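Tapirin (Caldicellulosiruptor hydrothermalis, PDB 6N2C) probably helps cells of this thermophilic bacterium adhere to plant biomass by binding cellulose, through a zinc-containing C-terminal beta-helix domain. Local coordinates at residues A371-G385 and N390-N404. Residues are numbered along the deposited sequence; the frame is centred on the assembly and turned at random.
Sequences APDTVLYCNNLKIDG and NVKKIVCSGTITISN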
# COMPACT_ATOMS: atom_id res chain seq x y z
N ALA A 371 -25.48 2.89 -4.02
CA ALA A 371 -24.81 2.95 -5.35
C ALA A 371 -25.83 3.03 -6.44
O ALA A 371 -25.88 2.16 -7.30
CB ALA A 371 -23.90 1.73 -5.52
N PRO A 372 -26.65 4.10 -6.44
CA PRO A 372 -27.87 4.06 -7.27
C PRO A 372 -27.62 3.98 -8.76
O PRO A 372 -28.50 3.57 -9.47
CB PRO A 372 -28.58 5.37 -6.88
CG PRO A 372 -27.42 6.28 -6.55
CD PRO A 372 -26.55 5.37 -5.71
N ASP A 373 -26.43 4.39 -9.26
CA ASP A 373 -26.07 4.25 -10.67
C ASP A 373 -25.23 3.02 -11.01
O ASP A 373 -24.80 2.82 -12.19
CB ASP A 373 -25.33 5.51 -11.22
CG ASP A 373 -25.25 5.52 -12.72
OD1 ASP A 373 -26.29 5.19 -13.38
OD2 ASP A 373 -24.17 5.78 -13.32
N THR A 374 -25.04 2.13 -10.05
CA THR A 374 -24.02 1.09 -10.24
C THR A 374 -24.64 -0.17 -10.75
O THR A 374 -25.75 -0.57 -10.26
CB THR A 374 -23.29 0.83 -8.90
OG1 THR A 374 -22.70 2.02 -8.43
CG2 THR A 374 -22.21 -0.31 -8.95
N VAL A 375 -23.89 -0.85 -11.65
CA VAL A 375 -24.19 -2.16 -12.05
C VAL A 375 -23.29 -3.15 -11.29
O VAL A 375 -22.07 -2.95 -11.26
CB VAL A 375 -24.00 -2.33 -13.56
CG1 VAL A 375 -24.39 -3.71 -14.00
CG2 VAL A 375 -24.79 -1.26 -14.31
N LEU A 376 -23.87 -4.19 -10.72
CA LEU A 376 -23.15 -5.24 -10.02
C LEU A 376 -23.31 -6.56 -10.76
O LEU A 376 -24.45 -6.98 -11.09
CB LEU A 376 -23.62 -5.35 -8.58
CG LEU A 376 -23.41 -4.02 -7.83
CD1 LEU A 376 -24.69 -3.23 -7.81
CD2 LEU A 376 -22.90 -4.21 -6.43
N TYR A 377 -22.19 -7.22 -11.03
CA TYR A 377 -22.15 -8.52 -11.66
C TYR A 377 -21.60 -9.54 -10.63
O TYR A 377 -20.54 -9.31 -10.06
CB TYR A 377 -21.19 -8.52 -12.89
CG TYR A 377 -21.53 -7.62 -13.99
CD1 TYR A 377 -21.18 -6.31 -13.99
CD2 TYR A 377 -22.26 -8.11 -15.06
CE1 TYR A 377 -21.53 -5.45 -15.00
CE2 TYR A 377 -22.61 -7.29 -16.09
CZ TYR A 377 -22.25 -5.98 -16.09
OH TYR A 377 -22.63 -5.17 -17.13
N CYS A 378 -22.32 -10.63 -10.43
CA CYS A 378 -21.87 -11.72 -9.61
C CYS A 378 -22.22 -13.11 -10.14
O CYS A 378 -23.19 -13.28 -10.92
CB CYS A 378 -22.30 -11.55 -8.12
SG CYS A 378 -24.09 -11.64 -7.95
N ASN A 379 -21.46 -14.11 -9.68
CA ASN A 379 -21.85 -15.48 -9.90
C ASN A 379 -22.92 -15.92 -8.90
O ASN A 379 -24.02 -16.33 -9.28
CB ASN A 379 -20.64 -16.40 -9.87
CG ASN A 379 -21.06 -17.90 -9.89
OD1 ASN A 379 -22.04 -18.27 -10.55
ND2 ASN A 379 -20.29 -18.75 -9.22
N ASN A 380 -22.65 -15.76 -7.59
CA ASN A 380 -23.65 -16.06 -6.61
C ASN A 380 -23.92 -14.82 -5.79
O ASN A 380 -22.99 -14.09 -5.43
CB ASN A 380 -23.21 -17.21 -5.72
CG ASN A 380 -23.12 -18.53 -6.47
OD1 ASN A 380 -24.00 -18.91 -7.26
ND2 ASN A 380 -22.04 -19.28 -6.18
N LEU A 381 -25.21 -14.61 -5.48
CA LEU A 381 -25.69 -13.51 -4.64
C LEU A 381 -26.36 -14.11 -3.42
O LEU A 381 -27.29 -14.91 -3.59
CB LEU A 381 -26.69 -12.71 -5.36
CG LEU A 381 -27.36 -11.52 -4.61
CD1 LEU A 381 -26.31 -10.55 -4.18
CD2 LEU A 381 -28.35 -10.79 -5.45
N LYS A 382 -25.91 -13.74 -2.21
CA LYS A 382 -26.56 -14.13 -0.95
C LYS A 382 -27.01 -12.89 -0.23
O LYS A 382 -26.22 -11.99 -0.02
CB LYS A 382 -25.64 -14.94 -0.03
CG LYS A 382 -26.27 -15.36 1.29
CD LYS A 382 -25.30 -16.23 2.06
CE LYS A 382 -25.83 -16.68 3.40
NZ LYS A 382 -27.08 -17.55 3.38
N ILE A 383 -28.31 -12.81 0.08
CA ILE A 383 -28.92 -11.73 0.85
C ILE A 383 -29.58 -12.44 2.08
O ILE A 383 -30.35 -13.40 1.91
CB ILE A 383 -29.95 -10.99 0.03
CG1 ILE A 383 -29.25 -10.15 -1.04
CG2 ILE A 383 -30.76 -10.06 0.92
CD1 ILE A 383 -30.19 -9.54 -2.01
N ASP A 384 -29.15 -12.04 3.29
CA ASP A 384 -29.71 -12.53 4.53
C ASP A 384 -30.16 -11.32 5.30
O ASP A 384 -29.35 -10.45 5.72
CB ASP A 384 -28.68 -13.42 5.25
CG ASP A 384 -29.15 -13.87 6.61
OD1 ASP A 384 -30.32 -13.72 6.88
OD2 ASP A 384 -28.29 -14.34 7.36
N GLY A 385 -31.46 -11.21 5.49
CA GLY A 385 -32.04 -10.07 6.19
C GLY A 385 -32.48 -8.92 5.37
O GLY A 385 -32.40 -8.97 4.13
N ASN A 390 -29.35 -0.12 -2.79
CA ASN A 390 -29.84 0.92 -3.67
C ASN A 390 -28.90 0.97 -4.91
O ASN A 390 -27.84 1.65 -4.86
CB ASN A 390 -29.87 2.23 -2.91
CG ASN A 390 -30.36 3.38 -3.75
OD1 ASN A 390 -31.08 3.18 -4.74
ND2 ASN A 390 -29.91 4.56 -3.42
N VAL A 391 -29.27 0.27 -5.98
CA VAL A 391 -28.43 0.11 -7.13
C VAL A 391 -29.20 0.21 -8.40
O VAL A 391 -30.45 0.28 -8.37
CB VAL A 391 -27.67 -1.22 -7.09
CG1 VAL A 391 -26.95 -1.36 -5.77
CG2 VAL A 391 -28.61 -2.42 -7.21
N LYS A 392 -28.48 0.24 -9.52
CA LYS A 392 -29.18 0.29 -10.81
C LYS A 392 -29.51 -1.09 -11.35
O LYS A 392 -30.63 -1.33 -11.79
CB LYS A 392 -28.35 1.09 -11.77
CG LYS A 392 -28.97 1.27 -13.16
CD LYS A 392 -28.32 2.39 -13.95
CE LYS A 392 -27.08 1.93 -14.68
NZ LYS A 392 -26.37 3.08 -15.31
N LYS A 393 -28.54 -1.98 -11.42
CA LYS A 393 -28.76 -3.32 -11.96
C LYS A 393 -27.88 -4.34 -11.29
O LYS A 393 -26.74 -4.06 -10.93
CB LYS A 393 -28.48 -3.36 -13.49
CG LYS A 393 -28.71 -4.69 -14.20
CD LYS A 393 -28.39 -4.61 -15.69
CE LYS A 393 -28.92 -5.82 -16.43
NZ LYS A 393 -28.50 -5.76 -17.89
N ILE A 394 -28.44 -5.54 -11.08
CA ILE A 394 -27.64 -6.68 -10.63
C ILE A 394 -27.79 -7.75 -11.69
O ILE A 394 -28.90 -8.07 -12.15
CB ILE A 394 -28.08 -7.18 -9.27
CG1 ILE A 394 -28.01 -6.06 -8.22
CG2 ILE A 394 -27.37 -8.46 -8.84
CD1 ILE A 394 -28.59 -6.42 -6.85
N VAL A 395 -26.68 -8.37 -12.02
CA VAL A 395 -26.61 -9.52 -12.90
C VAL A 395 -26.10 -10.66 -12.09
O VAL A 395 -25.02 -10.57 -11.54
CB VAL A 395 -25.65 -9.21 -14.08
CG1 VAL A 395 -25.45 -10.43 -14.96
CG2 VAL A 395 -26.23 -8.09 -14.91
N CYS A 396 -26.82 -11.78 -12.02
CA CYS A 396 -26.36 -12.90 -11.26
C CYS A 396 -26.38 -14.11 -12.23
O CYS A 396 -27.46 -14.54 -12.65
CB CYS A 396 -27.25 -13.18 -10.03
SG CYS A 396 -26.77 -14.65 -9.14
N SER A 397 -25.21 -14.69 -12.56
CA SER A 397 -25.16 -15.85 -13.48
C SER A 397 -25.32 -17.17 -12.80
O SER A 397 -25.53 -18.19 -13.48
CB SER A 397 -23.81 -15.83 -14.17
OG SER A 397 -22.78 -15.89 -13.16
N GLY A 398 -25.22 -17.23 -11.44
CA GLY A 398 -25.25 -18.48 -10.71
C GLY A 398 -26.55 -18.61 -9.95
O GLY A 398 -27.60 -18.66 -10.56
N THR A 399 -26.49 -18.57 -8.62
CA THR A 399 -27.69 -18.77 -7.81
C THR A 399 -27.82 -17.56 -6.88
O THR A 399 -26.82 -17.05 -6.30
CB THR A 399 -27.46 -20.05 -7.01
OG1 THR A 399 -27.36 -21.16 -7.95
CG2 THR A 399 -28.56 -20.30 -6.04
N ILE A 400 -29.06 -17.14 -6.66
CA ILE A 400 -29.42 -16.14 -5.64
C ILE A 400 -30.00 -16.93 -4.47
O ILE A 400 -31.01 -17.70 -4.65
CB ILE A 400 -30.48 -15.18 -6.15
CG1 ILE A 400 -29.95 -14.40 -7.32
CG2 ILE A 400 -30.94 -14.19 -5.09
CD1 ILE A 400 -30.85 -13.37 -7.93
N THR A 401 -29.37 -16.76 -3.29
CA THR A 401 -29.81 -17.38 -2.07
C THR A 401 -30.38 -16.24 -1.19
O THR A 401 -29.66 -15.29 -0.83
CB THR A 401 -28.66 -18.12 -1.43
OG1 THR A 401 -28.27 -19.19 -2.31
CG2 THR A 401 -29.10 -18.74 -0.12
N ILE A 402 -31.67 -16.35 -0.85
CA ILE A 402 -32.30 -15.39 0.04
C ILE A 402 -32.76 -16.07 1.34
O ILE A 402 -33.13 -17.26 1.34
CB ILE A 402 -33.44 -14.64 -0.63
CG1 ILE A 402 -34.44 -15.61 -1.32
CG2 ILE A 402 -32.89 -13.67 -1.66
CD1 ILE A 402 -35.77 -14.96 -1.63
N SER A 403 -32.66 -15.31 2.42
CA SER A 403 -33.19 -15.77 3.73
C SER A 403 -33.52 -14.61 4.59
O SER A 403 -32.96 -13.52 4.46
CB SER A 403 -32.21 -16.70 4.40
OG SER A 403 -30.99 -16.07 4.67
N ASN A 404 -34.45 -14.85 5.55
CA ASN A 404 -34.85 -13.81 6.52
C ASN A 404 -35.22 -12.55 5.84
O ASN A 404 -35.00 -11.47 6.33
CB ASN A 404 -33.78 -13.63 7.57
CG ASN A 404 -33.55 -14.90 8.33
OD1 ASN A 404 -34.50 -15.46 8.91
ND2 ASN A 404 -32.29 -15.38 8.35
O HOH W 1 -25.61 -5.66 -18.26
O HOH W 2 -24.46 -21.26 -8.38
O HOH W 3 -29.22 -16.21 2.48
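Leu-376 and Val-391 meet at about a right angle in the interior of a parallel beta-helix, where Leu-376 CD1 lies 3.6 Å from Val-391 CG1. Ile-394 and Leu-381 continue this core, Leu-381 CD2 lying 4.2 Å from Ile-394 CG2, and Leu-381 CB packs against Ile-400 CG1. On the outer face the Tyr-377 ring runs alongside Val-395, its CD2 3.7 Å from Val-395 CB. Two runs of parallel-strand backbone hydrogen bonds join the coils, their register slipping by one residue after Cys-378, where Asn-380 OD1 takes Thr-399 N in its carbonyl plane at 2.9 Å. At the 372-373 corner Lys-392, bent at chi3 (85°), brings NZ above the carboxylate plane of Asp-373, 2.9 Å from OD1. A methionine here would remove the ammonium and would probably leave the Asp-373 carboxylate without its charged mate across the corner. Near the C-terminal ends, Asn-404 ND2 reaches Asp-384 OD1 at 3.0 Å on its syn side, though tilted out of the carboxylate plane, the N-H...O angle a nearly straight 171°. Strands 354-356 and 359-363 of the preceding coil flank residues 371-385, while strand 416-419 continues the stack beyond 393-396, its Glu-418 pairing with Lys-393.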